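Local atomic coordinates of SLT domain-containing protein (Bdellovibrio bacteriovorus HD100, PDB entry 6TAB), a protein that probably cleaves peptidoglycan as a lysozyme-like hydrolase of altered substrate specificity, facilitating exit of the periplasmic predator from its prey cell. Residues V76-E81 with Y131-L136; R113-P118 with W246-S251; S137-F142 with R227-L232. All coordinates share one frame; numbering follows the deposited sequence.

Interaction 1: residues V76-E81 with Y131-L136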
loop_
_atom_site.group_PDB
_atom_site.type_symbol
_atom_site.label_atom_id
_atom_site.label_comp_id
_atom_site.label_asym_id
_atom_site.label_seq_id
_atom_site.Cartn_x
_atom_site.Cartn_y
_atom_site.Cartn_z
ATOM N N VAL A 76 -8.982 -13.753 -5.587
ATOM C CA VAL A 76 -7.566 -13.344 -5.360
ATOM C C VAL A 76 -7.302 -13.333 -3.845
ATOM O O VAL A 76 -8.092 -12.759 -3.077
ATOM C CB VAL A 76 -7.299 -11.962 -5.996
ATOM C CG1 VAL A 76 -5.922 -11.426 -5.595
ATOM C CG2 VAL A 76 -7.450 -12.033 -7.526
ATOM N N ILE A 77 -6.200 -14.001 -3.429
ATOM C CA ILE A 77 -5.777 -14.154 -2.012
ATOM C C ILE A 77 -4.463 -13.421 -1.763
ATOM O O ILE A 77 -3.487 -13.614 -2.514
ATOM C CB ILE A 77 -5.533 -15.640 -1.677
ATOM C CG1 ILE A 77 -6.648 -16.532 -2.185
ATOM C CG2 ILE A 77 -5.225 -15.809 -0.197
ATOM C CD1 ILE A 77 -7.925 -16.254 -1.554
ATOM N N PRO A 78 -4.356 -12.570 -0.721
ATOM C CA PRO A 78 -3.123 -11.815 -0.500
ATOM C C PRO A 78 -1.931 -12.714 -0.122
ATOM O O PRO A 78 -2.089 -13.793 0.516
ATOM C CB PRO A 78 -3.471 -10.861 0.674
ATOM C CG PRO A 78 -4.988 -10.767 0.665
ATOM C CD PRO A 78 -5.412 -12.167 0.231
ATOM N N LEU A 79 -0.719 -12.224 -0.447
ATOM C CA LEU A 79 0.540 -12.988 -0.259
ATOM C C LEU A 79 0.875 -13.246 1.216
ATOM O O LEU A 79 1.638 -14.207 1.498
ATOM C CB LEU A 79 1.680 -12.228 -0.952
ATOM C CG LEU A 79 1.566 -12.082 -2.470
ATOM C CD1 LEU A 79 2.605 -11.103 -3.006
ATOM C CD2 LEU A 79 1.717 -13.419 -3.164
ATOM N N TRP A 80 0.404 -12.416 2.159
ATOM C CA TRP A 80 0.692 -12.648 3.593
ATOM C C TRP A 80 0.021 -13.920 4.140
ATOM O O TRP A 80 0.478 -14.444 5.188
ATOM C CB TRP A 80 0.403 -11.402 4.448
ATOM C CG TRP A 80 -0.957 -10.777 4.283
ATOM C CD1 TRP A 80 -2.171 -11.383 4.455
ATOM C CD2 TRP A 80 -1.252 -9.397 3.979
ATOM N NE1 TRP A 80 -3.188 -10.491 4.246
ATOM C CE2 TRP A 80 -2.656 -9.269 3.911
ATOM C CE3 TRP A 80 -0.449 -8.293 3.674
ATOM C CZ2 TRP A 80 -3.274 -8.043 3.596
ATOM C CZ3 TRP A 80 -1.052 -7.081 3.405
ATOM C CH2 TRP A 80 -2.444 -6.965 3.335
ATOM N N GLU A 81 -1.018 -14.449 3.471
ATOM C CA GLU A 81 -1.649 -15.674 3.970
ATOM C C GLU A 81 -0.728 -16.902 3.803
ATOM O O GLU A 81 -0.929 -17.901 4.482
ATOM C CB GLU A 81 -3.027 -15.921 3.330
ATOM C CG GLU A 81 -4.032 -14.810 3.602
ATOM C CD GLU A 81 -5.506 -15.072 3.355
ATOM O OE1 GLU A 81 -5.885 -16.252 3.081
ATOM O OE2 GLU A 81 -6.286 -14.064 3.433
ATOM N N TYR A 131 -8.444 -6.887 -4.981
ATOM C CA TYR A 131 -7.310 -6.328 -5.730
ATOM C C TYR A 131 -6.383 -5.531 -4.783
ATOM O O TYR A 131 -5.160 -5.728 -4.732
ATOM C CB TYR A 131 -7.827 -5.435 -6.899
ATOM C CG TYR A 131 -6.689 -4.754 -7.628
ATOM C CD1 TYR A 131 -5.930 -5.428 -8.573
ATOM C CD2 TYR A 131 -6.332 -3.439 -7.357
ATOM C CE1 TYR A 131 -4.817 -4.868 -9.183
ATOM C CE2 TYR A 131 -5.258 -2.836 -7.988
ATOM C CZ TYR A 131 -4.484 -3.542 -8.900
ATOM O OH TYR A 131 -3.380 -2.956 -9.481
ATOM N N TRP A 132 -6.988 -4.572 -4.055
ATOM C CA TRP A 132 -6.177 -3.669 -3.206
ATOM C C TRP A 132 -5.510 -4.426 -2.052
ATOM O O TRP A 132 -4.367 -4.085 -1.674
ATOM C CB TRP A 132 -6.981 -2.423 -2.757
ATOM C CG TRP A 132 -7.016 -1.411 -3.868
ATOM C CD1 TRP A 132 -8.050 -1.161 -4.733
ATOM C CD2 TRP A 132 -5.902 -0.646 -4.372
ATOM N NE1 TRP A 132 -7.676 -0.245 -5.698
ATOM C CE2 TRP A 132 -6.357 0.103 -5.491
ATOM C CE3 TRP A 132 -4.585 -0.482 -3.942
ATOM C CZ2 TRP A 132 -5.482 0.899 -6.229
ATOM C CZ3 TRP A 132 -3.751 0.365 -4.636
ATOM C CH2 TRP A 132 -4.192 1.045 -5.771
ATOM N N ALA A 133 -6.197 -5.416 -1.459
ATOM C CA ALA A 133 -5.505 -6.255 -0.421
ATOM C C ALA A 133 -4.279 -6.995 -1.014
ATOM O O ALA A 133 -3.219 -7.043 -0.378
ATOM C CB ALA A 133 -6.470 -7.187 0.247
ATOM N N PHE A 134 -4.400 -7.515 -2.243
ATOM C CA PHE A 134 -3.281 -8.170 -2.900
ATOM C C PHE A 134 -2.132 -7.173 -3.146
ATOM O O PHE A 134 -0.931 -7.429 -2.859
ATOM C CB PHE A 134 -3.702 -8.851 -4.208
ATOM C CG PHE A 134 -2.561 -9.606 -4.861
ATOM C CD1 PHE A 134 -1.660 -8.959 -5.702
ATOM C CD2 PHE A 134 -2.307 -10.944 -4.558
ATOM C CE1 PHE A 134 -0.563 -9.618 -6.241
ATOM C CE2 PHE A 134 -1.206 -11.602 -5.099
ATOM C CZ PHE A 134 -0.324 -10.949 -5.929
ATOM N N VAL A 135 -2.441 -5.993 -3.739
ATOM C CA VAL A 135 -1.381 -5.003 -4.023
ATOM C C VAL A 135 -0.672 -4.566 -2.722
ATOM O O VAL A 135 0.572 -4.507 -2.658
ATOM C CB VAL A 135 -1.907 -3.800 -4.824
ATOM C CG1 VAL A 135 -0.869 -2.687 -4.919
ATOM C CG2 VAL A 135 -2.350 -4.243 -6.219
ATOM N N LEU A 136 -1.450 -4.291 -1.657
ATOM C CA LEU A 136 -0.826 -3.974 -0.366
ATOM C C LEU A 136 0.121 -5.102 0.079
ATOM O O LEU A 136 1.247 -4.816 0.586
ATOM C CB LEU A 136 -1.906 -3.730 0.705
ATOM C CG LEU A 136 -2.571 -2.372 0.719
ATOM C CD1 LEU A 136 -3.834 -2.407 1.573
ATOM C CD2 LEU A 136 -1.616 -1.288 1.247
#
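F134 is the residue on which V76, I77, P78 and L79 converge as the loop ahead of helix 87-101 runs over helix 125-144. V76 crosses F134 at about a right angle: its CG1, swung anti to the backbone N (chi1 171°), rests 3.7 Å from F134 CB and almost as near to CG and CD2. One residue on, the carbonyl oxygen I77 O meets the ring edge in its plane, 3.6 Å from F134 CD2. L79 meets the outer end of the ring obliquely, with L79 CG 3.9 Å from F134 CE2 and the two methyls beside CE2 and CZ. The side chain of F134 is met from CB out to CZ by one short run of loop.

Next to it, P78 CG sits 3.9 Å from A133 CB, a second point where the loop touches the helix. W80 brings the far end of its six-membered ring against the helix backbone, CH2 lying 3.8 Å from A133 O and CZ3 near the carbonyl carbon of L136. Within the loop, P78 packs on one face of this indole: P78 CB stands 3.5 Å above the W80 ring plane, toward the rim.

No hydrogen bond joins 76-81 to 131-136; the polar ties lie just beyond. L79 N bonds to S137 OG one residue further along the helix, W80 NE1 to S91 OG, and V76 N to Q130 OE1. The buried contact thus lies between helix 87-101, whose V94 and Y95 also touch A133, and helix 193-211, where L197 meets W80 and I201 and L204 meet L136.

Interaction 2: residues R113-P118 with W246-S251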
loop_
_atom_site.group_PDB
_atom_site.type_symbol
_atom_site.label_atom_id
_atom_site.label_comp_id
_atom_site.label_asym_id
_atom_site.label_seq_id
_atom_site.Cartn_x
_atom_site.Cartn_y
_atom_site.Cartn_z
ATOM N N ARG A 113 -4.565 2.125 -15.416
ATOM C CA ARG A 113 -5.134 0.768 -15.428
ATOM C C ARG A 113 -4.588 -0.067 -16.602
ATOM O O ARG A 113 -4.404 -1.293 -16.428
ATOM C CB ARG A 113 -6.660 0.831 -15.415
ATOM C CG ARG A 113 -7.306 1.522 -16.612
ATOM C CD ARG A 113 -8.764 1.890 -16.330
ATOM N NE ARG A 113 -9.470 2.540 -17.438
ATOM C CZ ARG A 113 -9.472 3.856 -17.734
ATOM N NH1 ARG A 113 -8.852 4.750 -16.971
ATOM N NH2 ARG A 113 -10.176 4.240 -18.801
ATOM N N SER A 114 -4.243 0.528 -17.753
ATOM C CA SER A 114 -3.735 -0.298 -18.871
ATOM C C SER A 114 -2.422 -1.018 -18.495
ATOM O O SER A 114 -2.110 -2.057 -19.077
ATOM C CB SER A 114 -3.588 0.514 -20.156
ATOM O OG SER A 114 -2.663 1.606 -20.027
ATOM N N LEU A 115 -1.649 -0.419 -17.578
ATOM C CA LEU A 115 -0.406 -1.005 -17.053
ATOM C C LEU A 115 -0.681 -1.986 -15.905
ATOM O O LEU A 115 -0.237 -3.148 -15.942
ATOM C CB LEU A 115 0.546 0.109 -16.584
ATOM C CG LEU A 115 1.839 -0.338 -15.892
ATOM C CD1 LEU A 115 2.698 -1.189 -16.792
ATOM C CD2 LEU A 115 2.640 0.842 -15.347
ATOM N N PHE A 116 -1.371 -1.536 -14.846
ATOM C CA PHE A 116 -1.528 -2.325 -13.623
ATOM C C PHE A 116 -2.631 -3.380 -13.694
ATOM O O PHE A 116 -2.476 -4.468 -13.098
ATOM C CB PHE A 116 -1.776 -1.401 -12.433
ATOM C CG PHE A 116 -0.537 -0.746 -11.888
ATOM C CD1 PHE A 116 0.233 -1.419 -10.961
ATOM C CD2 PHE A 116 -0.135 0.522 -12.291
ATOM C CE1 PHE A 116 1.382 -0.840 -10.441
ATOM C CE2 PHE A 116 1.005 1.115 -11.761
ATOM C CZ PHE A 116 1.787 0.410 -10.858
ATOM N N CYS A 117 -3.767 -3.081 -14.339
ATOM C CA CYS A 117 -4.960 -3.950 -14.225
ATOM C C CYS A 117 -5.907 -3.665 -15.382
ATOM O O CYS A 117 -6.833 -2.838 -15.264
ATOM C CB CYS A 117 -5.652 -3.803 -12.866
ATOM S SG CYS A 117 -7.055 -4.950 -12.625
ATOM N N PRO A 118 -5.648 -4.274 -16.571
ATOM C CA PRO A 118 -6.384 -3.842 -17.760
ATOM C C PRO A 118 -7.927 -3.860 -17.678
ATOM O O PRO A 118 -8.586 -2.967 -18.273
ATOM C CB PRO A 118 -5.816 -4.776 -18.853
ATOM C CG PRO A 118 -4.386 -4.984 -18.391
ATOM C CD PRO A 118 -4.471 -5.111 -16.885
ATOM N N TRP A 246 2.932 -9.012 -11.083
ATOM C CA TRP A 246 1.967 -9.797 -10.298
ATOM C C TRP A 246 0.563 -9.186 -10.405
ATOM O O TRP A 246 -0.422 -9.911 -10.533
ATOM C CB TRP A 246 2.421 -9.945 -8.852
ATOM C CG TRP A 246 3.725 -10.677 -8.641
ATOM C CD1 TRP A 246 4.427 -11.441 -9.520
ATOM C CD2 TRP A 246 4.537 -10.605 -7.457
ATOM N NE1 TRP A 246 5.615 -11.870 -8.955
ATOM C CE2 TRP A 246 5.705 -11.369 -7.678
ATOM C CE3 TRP A 246 4.411 -9.899 -6.259
ATOM C CZ2 TRP A 246 6.703 -11.490 -6.714
ATOM C CZ3 TRP A 246 5.384 -10.043 -5.293
ATOM C CH2 TRP A 246 6.514 -10.844 -5.515
ATOM N N SER A 247 0.454 -7.848 -10.339
ATOM C CA SER A 247 -0.840 -7.141 -10.476
ATOM C C SER A 247 -1.513 -7.450 -11.826
ATOM O O SER A 247 -2.680 -7.877 -11.897
ATOM C CB SER A 247 -0.616 -5.643 -10.306
ATOM O OG SER A 247 -1.796 -4.888 -10.564
ATOM N N GLN A 248 -0.761 -7.246 -12.926
ATOM C CA GLN A 248 -1.371 -7.295 -14.273
ATOM C C GLN A 248 -1.718 -8.741 -14.672
ATOM O O GLN A 248 -2.574 -8.931 -15.579
ATOM C CB GLN A 248 -0.515 -6.542 -15.286
ATOM C CG GLN A 248 0.729 -7.304 -15.683
ATOM C CD GLN A 248 1.815 -6.497 -16.383
ATOM O OE1 GLN A 248 1.745 -5.293 -16.652
ATOM N NE2 GLN A 248 2.887 -7.172 -16.638
ATOM N N ASN A 249 -1.148 -9.742 -13.981
ATOM C CA ASN A 249 -1.424 -11.174 -14.265
ATOM C C ASN A 249 -2.469 -11.790 -13.317
ATOM O O ASN A 249 -2.768 -13.001 -13.459
ATOM C CB ASN A 249 -0.109 -11.956 -14.311
ATOM C CG ASN A 249 0.700 -11.604 -15.554
ATOM O OD1 ASN A 249 1.870 -11.268 -15.480
ATOM N ND2 ASN A 249 0.100 -11.759 -16.726
ATOM N N LEU A 250 -3.061 -11.013 -12.402
ATOM C CA LEU A 250 -4.175 -11.510 -11.637
ATOM C C LEU A 250 -5.308 -11.887 -12.610
ATOM O O LEU A 250 -5.590 -11.133 -13.574
ATOM C CB LEU A 250 -4.633 -10.449 -10.624
ATOM C CG LEU A 250 -3.654 -10.049 -9.466
ATOM C CD1 LEU A 250 -4.273 -8.912 -8.716
ATOM C CD2 LEU A 250 -3.386 -11.276 -8.591
ATOM N N SER A 251 -6.027 -12.990 -12.335
ATOM C CA SER A 251 -7.084 -13.476 -13.240
ATOM C C SER A 251 -8.162 -12.407 -13.458
ATOM O O SER A 251 -8.693 -12.253 -14.567
ATOM C CB SER A 251 -7.649 -14.831 -12.787
ATOM O OG SER A 251 -8.261 -14.719 -11.492
#
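L115 starts the contact with its backbone: L115 O lies 3.5 Å from Q248 CB, where the glutamine side chain sets off alongside the end of helix 113-116. The carbonyl of F116 follows and accepts a hydrogen bond from S247 OG at 2.7 Å. A chi1 of 174° puts this OG anti to the serine's backbone N. The hydroxyl lies above the carbonyl plane of F116, 38° out of it, and makes a C=O...O angle of 129°. The same oxygen is also approached by Q248 CA at 3.3 Å in a CA-H...O contact, so two consecutive residues of the other segment converge on one acceptor. S247 OG further lies at the edge of the F116 ring, near its plane and 4.0 Å from F116 CD1, and it bonds in addition to Y131 OH.

At C117 the chain leaves helical geometry, although its N still bonds to R113 O at 2.8 Å. Its sulfur forms the disulfide with C253, a covalent tie between this turn and the C-terminal tail beyond 246-251. P118 closes the segment with a loose approach, CD 4.5 Å from Q248 O.

The contact joins helix 113-116 and the chain leaving it to the last residues of helix 238-248 and what follows. The F116 side chain also touches V244 of helix 238-248 and I214 of a loop, while Y131 of helix 125-144 packs against F116, C117 and L250.

Interaction 3: residues S137-F142 with R227-L232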
loop_
_atom_site.group_PDB
_atom_site.type_symbol
_atom_site.label_atom_id
_atom_site.label_comp_id
_atom_site.label_asym_id
_atom_site.label_seq_id
_atom_site.Cartn_x
_atom_site.Cartn_y
_atom_site.Cartn_z
ATOM N N SER A 137 -0.264 -6.385 -0.099
ATOM C CA SER A 137 0.592 -7.527 0.316
ATOM C C SER A 137 1.886 -7.551 -0.506
ATOM O O SER A 137 2.946 -7.963 0.026
ATOM C CB SER A 137 -0.164 -8.850 0.299
ATOM O OG SER A 137 -0.350 -9.389 -1.018
ATOM N N SER A 138 1.831 -7.154 -1.794
ATOM C CA SER A 138 3.024 -7.095 -2.641
ATOM C C SER A 138 3.967 -5.971 -2.185
ATOM O O SER A 138 5.211 -6.100 -2.255
ATOM C CB SER A 138 2.701 -7.047 -4.130
ATOM O OG SER A 138 2.171 -5.811 -4.553
ATOM N N MET A 139 3.387 -4.836 -1.750
ATOM C CA MET A 139 4.206 -3.737 -1.194
ATOM C C MET A 139 4.893 -4.190 0.116
ATOM O O MET A 139 6.092 -3.899 0.335
ATOM C CB MET A 139 3.333 -2.493 -0.980
ATOM C CG MET A 139 2.753 -1.930 -2.289
ATOM S SD MET A 139 1.322 -0.803 -2.012
ATOM C CE MET A 139 2.111 0.457 -1.006
ATOM N N VAL A 140 4.142 -4.875 0.990
ATOM C CA VAL A 140 4.718 -5.432 2.251
ATOM C C VAL A 140 5.890 -6.381 1.931
ATOM O O VAL A 140 6.929 -6.324 2.623
ATOM C CB VAL A 140 3.616 -6.100 3.091
ATOM C CG1 VAL A 140 4.228 -6.898 4.251
ATOM C CG2 VAL A 140 2.573 -5.084 3.596
ATOM N N ARG A 141 5.729 -7.239 0.918
ATOM C CA ARG A 141 6.796 -8.201 0.551
ATOM C C ARG A 141 8.124 -7.451 0.366
ATOM O O ARG A 141 9.163 -7.897 0.883
ATOM C CB ARG A 141 6.453 -8.962 -0.745
ATOM C CG ARG A 141 7.602 -9.711 -1.425
ATOM C CD ARG A 141 8.301 -10.785 -0.630
ATOM N NE ARG A 141 9.443 -11.304 -1.402
ATOM C CZ ARG A 141 10.683 -10.823 -1.362
ATOM N NH1 ARG A 141 10.964 -9.754 -0.623
ATOM N NH2 ARG A 141 11.633 -11.438 -2.063
ATOM N N PHE A 142 8.095 -6.322 -0.360
ATOM C CA PHE A 142 9.359 -5.615 -0.711
ATOM C C PHE A 142 9.791 -4.570 0.328
ATOM O O PHE A 142 10.990 -4.245 0.369
ATOM C CB PHE A 142 9.312 -5.055 -2.146
ATOM C CG PHE A 142 9.337 -6.149 -3.186
ATOM C CD1 PHE A 142 10.485 -6.923 -3.380
ATOM C CD2 PHE A 142 8.183 -6.520 -3.856
ATOM C CE1 PHE A 142 10.481 -7.967 -4.293
ATOM C CE2 PHE A 142 8.184 -7.555 -4.769
ATOM C CZ PHE A 142 9.332 -8.297 -4.964
ATOM N N ARG A 227 3.927 8.712 -4.561
ATOM C CA ARG A 227 4.247 9.906 -3.709
ATOM C C ARG A 227 4.954 9.474 -2.404
ATOM O O ARG A 227 5.838 10.202 -1.909
ATOM C CB ARG A 227 2.959 10.676 -3.360
ATOM C CG ARG A 227 2.259 11.370 -4.527
ATOM C CD ARG A 227 1.894 12.777 -4.220
ATOM N NE ARG A 227 1.116 13.405 -5.269
ATOM C CZ ARG A 227 0.963 14.726 -5.318
ATOM N NH1 ARG A 227 1.745 15.529 -4.577
ATOM N NH2 ARG A 227 0.061 15.233 -6.143
ATOM N N TYR A 228 4.583 8.316 -1.831
ATOM C CA TYR A 228 5.079 7.889 -0.491
ATOM C C TYR A 228 6.117 6.752 -0.601
ATOM O O TYR A 228 7.100 6.774 0.147
ATOM C CB TYR A 228 3.910 7.445 0.415
ATOM C CG TYR A 228 4.284 7.393 1.886
ATOM C CD1 TYR A 228 4.820 6.239 2.463
ATOM C CD2 TYR A 228 4.139 8.514 2.703
ATOM C CE1 TYR A 228 5.239 6.215 3.788
ATOM C CE2 TYR A 228 4.540 8.499 4.026
ATOM C CZ TYR A 228 5.115 7.360 4.570
ATOM O OH TYR A 228 5.538 7.341 5.883
ATOM N N TRP A 229 5.883 5.752 -1.471
ATOM C CA TRP A 229 6.674 4.475 -1.455
ATOM C C TRP A 229 7.601 4.349 -2.674
ATOM O O TRP A 229 7.160 4.336 -3.833
ATOM C CB TRP A 229 5.750 3.253 -1.368
ATOM C CG TRP A 229 5.057 3.046 -0.059
ATOM C CD1 TRP A 229 5.607 2.516 1.072
ATOM C CD2 TRP A 229 3.676 3.331 0.261
ATOM N NE1 TRP A 229 4.685 2.472 2.084
ATOM C CE2 TRP A 229 3.480 2.931 1.610
ATOM C CE3 TRP A 229 2.586 3.884 -0.449
ATOM C CZ2 TRP A 229 2.221 3.013 2.224
ATOM C CZ3 TRP A 229 1.352 3.951 0.155
ATOM C CH2 TRP A 229 1.178 3.547 1.478
ATOM N N SER A 230 8.894 4.137 -2.396
ATOM C CA SER A 230 9.905 3.934 -3.436
ATOM C C SER A 230 9.639 2.672 -4.281
ATOM O O SER A 230 9.942 2.651 -5.480
ATOM C CB SER A 230 11.280 3.894 -2.802
ATOM O OG SER A 230 11.452 2.706 -2.012
ATOM N N VAL A 231 9.035 1.631 -3.679
ATOM C CA VAL A 231 8.786 0.340 -4.390
ATOM C C VAL A 231 7.754 0.519 -5.511
ATOM O O VAL A 231 7.697 -0.323 -6.416
ATOM C CB VAL A 231 8.399 -0.822 -3.446
ATOM C CG1 VAL A 231 9.545 -1.135 -2.480
ATOM C CG2 VAL A 231 7.051 -0.623 -2.745
ATOM N N LEU A 232 6.962 1.609 -5.482
ATOM C CA LEU A 232 5.965 1.920 -6.535
ATOM C C LEU A 232 6.534 2.863 -7.611
ATOM O O LEU A 232 5.802 3.170 -8.573
ATOM C CB LEU A 232 4.674 2.495 -5.916
ATOM C CG LEU A 232 3.843 1.529 -5.075
ATOM C CD1 LEU A 232 2.622 2.224 -4.498
ATOM C CD2 LEU A 232 3.425 0.281 -5.854
#
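M139 and W229 form a Met-aromatic contact in this lysozyme-clan domain, joining helix 125-144 to the turn that precedes helix 238-248. The two side chains cross at about a right angle, and it is the methyl that does the touching: M139 CE sits 3.5 Å from the centroid of the six-membered ring of W229, 15° off the ring normal, a CH-pi contact over the face. The sulfur stands further back and oblique, with M139 SD 5.2 Å from the same centroid. The bend at chi3 (60°), after an extended chi2, turns CE over the indole. On the other side is the tryptophan's own neighbour, Y228 CD1, 3.6 Å above the plane, so M139 CE and Y228 CD1 lie on opposite faces of the indole. W229 NE1, bonded to L170 O, fixes the rotation of the ring further.

L232 also crosses M139 at about a right angle and flanks its tip, its CD1 3.9 Å from M139 CE and nearly as close to SD. The 3-10 turn 230-232, with L232 N bonded to W229 O, brings leucine and tryptophan to the same methyl. A helical turn on from M139, the F142 ring leads away from the turn and lies against R141, whose CG is centred over one of its faces. The base of the phenylalanine adds a separate contact: F142 CB meets V231 CG1 at 3.9 Å.

In the fold
Helix 125-144 is the common element: interactions 1 and 3 use consecutive segments of it, their centres 13 Å apart, and S137 OG links them by a probable hydrogen bond of 2.9 Å to L79 N. Interaction 2, about 13 Å between centres from interaction 1, reaches the same helix through Y131 OH, which lies 2.7 Å from S247 OG in another probable hydrogen bond. W246 of interaction 2 touches both of the others: its CZ3 packs 3.8 Å from L79 CD1, and its CH2 lies 3.8 Å from F142 CE2. Loop 76-81, the end of helix 238-248 and turn 227-232 thus gather round one helix. The sulfate near I77 probably comes from the crystallisation liquor.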